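Long-range contact in Esterase/lipase (PDB 3K6K), which probably hydrolyses carboxylic ester bonds as a bacterial esterase of the hormone-sensitive lipase family, built on an alpha/beta hydrolase fold: residues A[162-167]-A[181-186]. Sequence-based numbering, arbitrary orientation.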
ATOM      1  N   LEU A 162      18.110  -2.561   4.687  1.00 19.40           N
ATOM      2  CA  LEU A 162      18.864  -3.785   4.708  1.00 18.77           C
ATOM      3  C   LEU A 162      18.034  -5.030   4.546  1.00 19.36           C
ATOM      4  O   LEU A 162      18.543  -6.022   3.998  1.00 19.11           O
ATOM      5  CB  LEU A 162      19.713  -3.881   5.985  1.00 18.67           C
ATOM      6  CG  LEU A 162      20.725  -2.742   6.242  1.00 18.87           C
ATOM      7  CD1 LEU A 162      21.080  -2.714   7.707  1.00 16.01           C
ATOM      8  CD2 LEU A 162      22.027  -2.880   5.329  1.00 15.56           C
ATOM      9  N   THR A 163      16.788  -5.041   5.044  1.00 19.87           N
ATOM     10  CA  THR A 163      15.948  -6.180   4.760  1.00 18.61           C
ATOM     11  C   THR A 163      15.690  -6.402   3.262  1.00 19.16           C
ATOM     12  O   THR A 163      15.631  -7.534   2.829  1.00 18.00           O
ATOM     13  CB  THR A 163      14.670  -6.303   5.608  1.00 20.47           C
ATOM     14  OG1 THR A 163      13.504  -6.537   4.762  1.00 19.75           O
ATOM     15  CG2 THR A 163      14.485  -5.192   6.539  1.00 15.46           C
ATOM     16  N   THR A 164      15.597  -5.339   2.468  1.00 19.56           N
ATOM     17  CA  THR A 164      15.609  -5.492   1.014  1.00 18.99           C
ATOM     18  C   THR A 164      16.992  -5.804   0.441  1.00 19.06           C
ATOM     19  O   THR A 164      17.209  -6.956  -0.008  1.00 18.88           O
ATOM     20  CB  THR A 164      14.927  -4.373   0.333  1.00 18.71           C
ATOM     21  OG1 THR A 164      13.573  -4.448   0.732  1.00 19.86           O
ATOM     22  CG2 THR A 164      14.989  -4.523  -1.202  1.00 19.17           C
ATOM     23  N   ALA A 165      17.908  -4.827   0.479  1.00 18.42           N
ATOM     24  CA  ALA A 165      19.351  -5.061   0.181  1.00 17.90           C
ATOM     25  C   ALA A 165      19.955  -6.440   0.534  1.00 17.32           C
ATOM     26  O   ALA A 165      20.417  -7.148  -0.325  1.00 16.48           O
ATOM     27  CB  ALA A 165      20.166  -3.963   0.807  1.00 18.63           C
ATOM     28  N   SER A 166      19.925  -6.859   1.795  1.00 18.34           N
ATOM     29  CA  SER A 166      20.412  -8.215   2.158  1.00 18.27           C
ATOM     30  C   SER A 166      19.848  -9.380   1.310  1.00 19.24           C
ATOM     31  O   SER A 166      20.530 -10.405   1.118  1.00 19.27           O
ATOM     32  CB  SER A 166      20.109  -8.533   3.631  1.00 18.41           C
ATOM     33  OG  SER A 166      18.704  -8.745   3.863  1.00 14.00           O
ATOM     34  N   MET A 167      18.609  -9.244   0.824  1.00 19.16           N
ATOM     35  CA  MET A 167      17.993 -10.337   0.079  1.00 19.73           C
ATOM     36  C   MET A 167      18.392 -10.254  -1.395  1.00 21.28           C
ATOM     37  O   MET A 167      18.530 -11.305  -2.059  1.00 20.51           O
ATOM     38  CB  MET A 167      16.458 -10.394   0.269  1.00 18.73           C
ATOM     39  CG  MET A 167      16.095 -10.727   1.675  1.00 17.65           C
ATOM     40  SD  MET A 167      16.738 -12.379   2.137  1.00 21.41           S
ATOM     41  CE  MET A 167      18.124 -11.917   3.250  1.00 12.22           C
ATOM     42  N   LEU A 181       9.165 -10.313   3.536  1.00 16.94           N
ATOM     43  CA  LEU A 181       9.923  -9.222   4.030  1.00 15.83           C
ATOM     44  C   LEU A 181       8.954  -8.266   4.746  1.00 16.41           C
ATOM     45  O   LEU A 181       7.969  -7.818   4.102  1.00 17.29           O
ATOM     46  CB  LEU A 181      10.584  -8.511   2.830  1.00 15.97           C
ATOM     47  CG  LEU A 181      11.507  -9.357   1.912  1.00 13.24           C
ATOM     48  CD1 LEU A 181      11.796  -8.672   0.620  1.00 11.06           C
ATOM     49  CD2 LEU A 181      12.827  -9.685   2.582  1.00  8.40           C
ATOM     50  N   VAL A 182       9.175  -7.953   6.043  1.00 15.66           N
ATOM     51  CA  VAL A 182       8.489  -6.807   6.688  1.00 14.34           C
ATOM     52  C   VAL A 182       9.361  -5.563   6.878  1.00 15.71           C
ATOM     53  O   VAL A 182      10.507  -5.649   7.338  1.00 16.54           O
ATOM     54  CB  VAL A 182       7.882  -7.181   8.001  1.00 14.48           C
ATOM     55  CG1 VAL A 182       7.025  -6.025   8.540  1.00 11.44           C
ATOM     56  CG2 VAL A 182       7.003  -8.434   7.831  1.00 13.72           C
ATOM     57  N   MET A 183       8.830  -4.386   6.556  1.00 16.08           N
ATOM     58  CA  MET A 183       9.596  -3.130   6.670  1.00 15.77           C
ATOM     59  C   MET A 183       8.799  -1.985   7.325  1.00 16.49           C
ATOM     60  O   MET A 183       7.715  -1.634   6.896  1.00 17.26           O
ATOM     61  CB  MET A 183      10.149  -2.671   5.298  1.00 14.58           C
ATOM     62  CG  MET A 183      11.104  -3.671   4.645  1.00 13.10           C
ATOM     63  SD  MET A 183      11.418  -3.193   2.934  1.00 17.06           S
ATOM     64  CE  MET A 183      10.165  -4.145   2.094  1.00 12.44           C
ATOM     65  N   LEU A 184       9.359  -1.393   8.370  1.00 17.09           N
ATOM     66  CA  LEU A 184       8.673  -0.378   9.158  1.00 16.88           C
ATOM     67  C   LEU A 184       9.379   0.932   8.770  1.00 16.91           C
ATOM     68  O   LEU A 184      10.574   1.080   9.076  1.00 17.67           O
ATOM     69  CB  LEU A 184       8.877  -0.744  10.647  1.00 16.61           C
ATOM     70  CG  LEU A 184       7.915  -1.669  11.393  1.00 18.37           C
ATOM     71  CD1 LEU A 184       7.036  -2.564  10.496  1.00 16.72           C
ATOM     72  CD2 LEU A 184       8.491  -2.456  12.602  1.00 15.35           C
ATOM     73  N   SER A 185       8.705   1.835   8.029  1.00 16.56           N
ATOM     74  CA  SER A 185       9.278   3.116   7.602  1.00 16.01           C
ATOM     75  C   SER A 185      10.659   2.943   6.949  1.00 17.31           C
ATOM     76  O   SER A 185      11.635   3.613   7.365  1.00 17.89           O
ATOM     77  CB  SER A 185       9.474   4.059   8.803  1.00 15.58           C
ATOM     78  OG  SER A 185       8.232   4.445   9.431  1.00 15.86           O
ATOM     79  N   PRO A 186      10.758   2.087   5.904  1.00 16.75           N
ATOM     80  CA  PRO A 186      12.065   1.766   5.359  1.00 17.42           C
ATOM     81  C   PRO A 186      12.836   2.968   4.776  1.00 17.56           C
ATOM     82  O   PRO A 186      12.243   3.855   4.147  1.00 17.81           O
ATOM     83  CB  PRO A 186      11.752   0.708   4.282  1.00 17.08           C
ATOM     84  CG  PRO A 186      10.359   0.841   3.991  1.00 15.52           C
ATOM     85  CD  PRO A 186       9.666   1.467   5.135  1.00 16.12           C
TER
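Met183 sets CG anti to its own carbonyl carbon (chi1 -61°), runs extended through chi2 and bends only at chi3, which carries its thioether to Thr164. There the two side chains cross at about a right angle: Thr164, its OG1 likewise anti to the carbonyl carbon, puts that hydroxyl 3.3 Å from Met183 SD, with Met183 CE alongside at 3.7 Å. Thr163 sits a residue earlier on the helix and aims its CB at the strand, with a chi1 of 131° that lies off the staggered positions. Its OG1 rests 3.7 Å from Met183 CG, while the Thr163 and Leu181 side chains slide past each other in opposite directions, OG1 to Leu181 CD2 being 3.9 Å. That same Leu181 CD2 is wedged against the helix, 3.5 Å from both Thr163 O and Met167 CG, while the bent end of Met167 leads away from the strand. No hydrogen bond spans the interface, and both threonine hydroxyls are buried without a partner in the model, so van der Waals packing does the work. An alanine in place of Thr163 would probably loosen the fit against Leu181 CD2 and Met183 CG, since OG1 and CG2 would both be gone. Farther along, Ser185 OG hydrogen-bonds to Glu251, the likely acid of a Ser-His-Glu triad. The axes of helix segment 162-167 and strand 181-184 approach to 8.8 Å at 147°, roughly antiparallel, as expected for the beta-alpha-beta crossover of an alpha/beta hydrolase, here strand 151-156, helix 158-172 and strand 180-184, with the probable nucleophile elbow around Ser157 joining the first two.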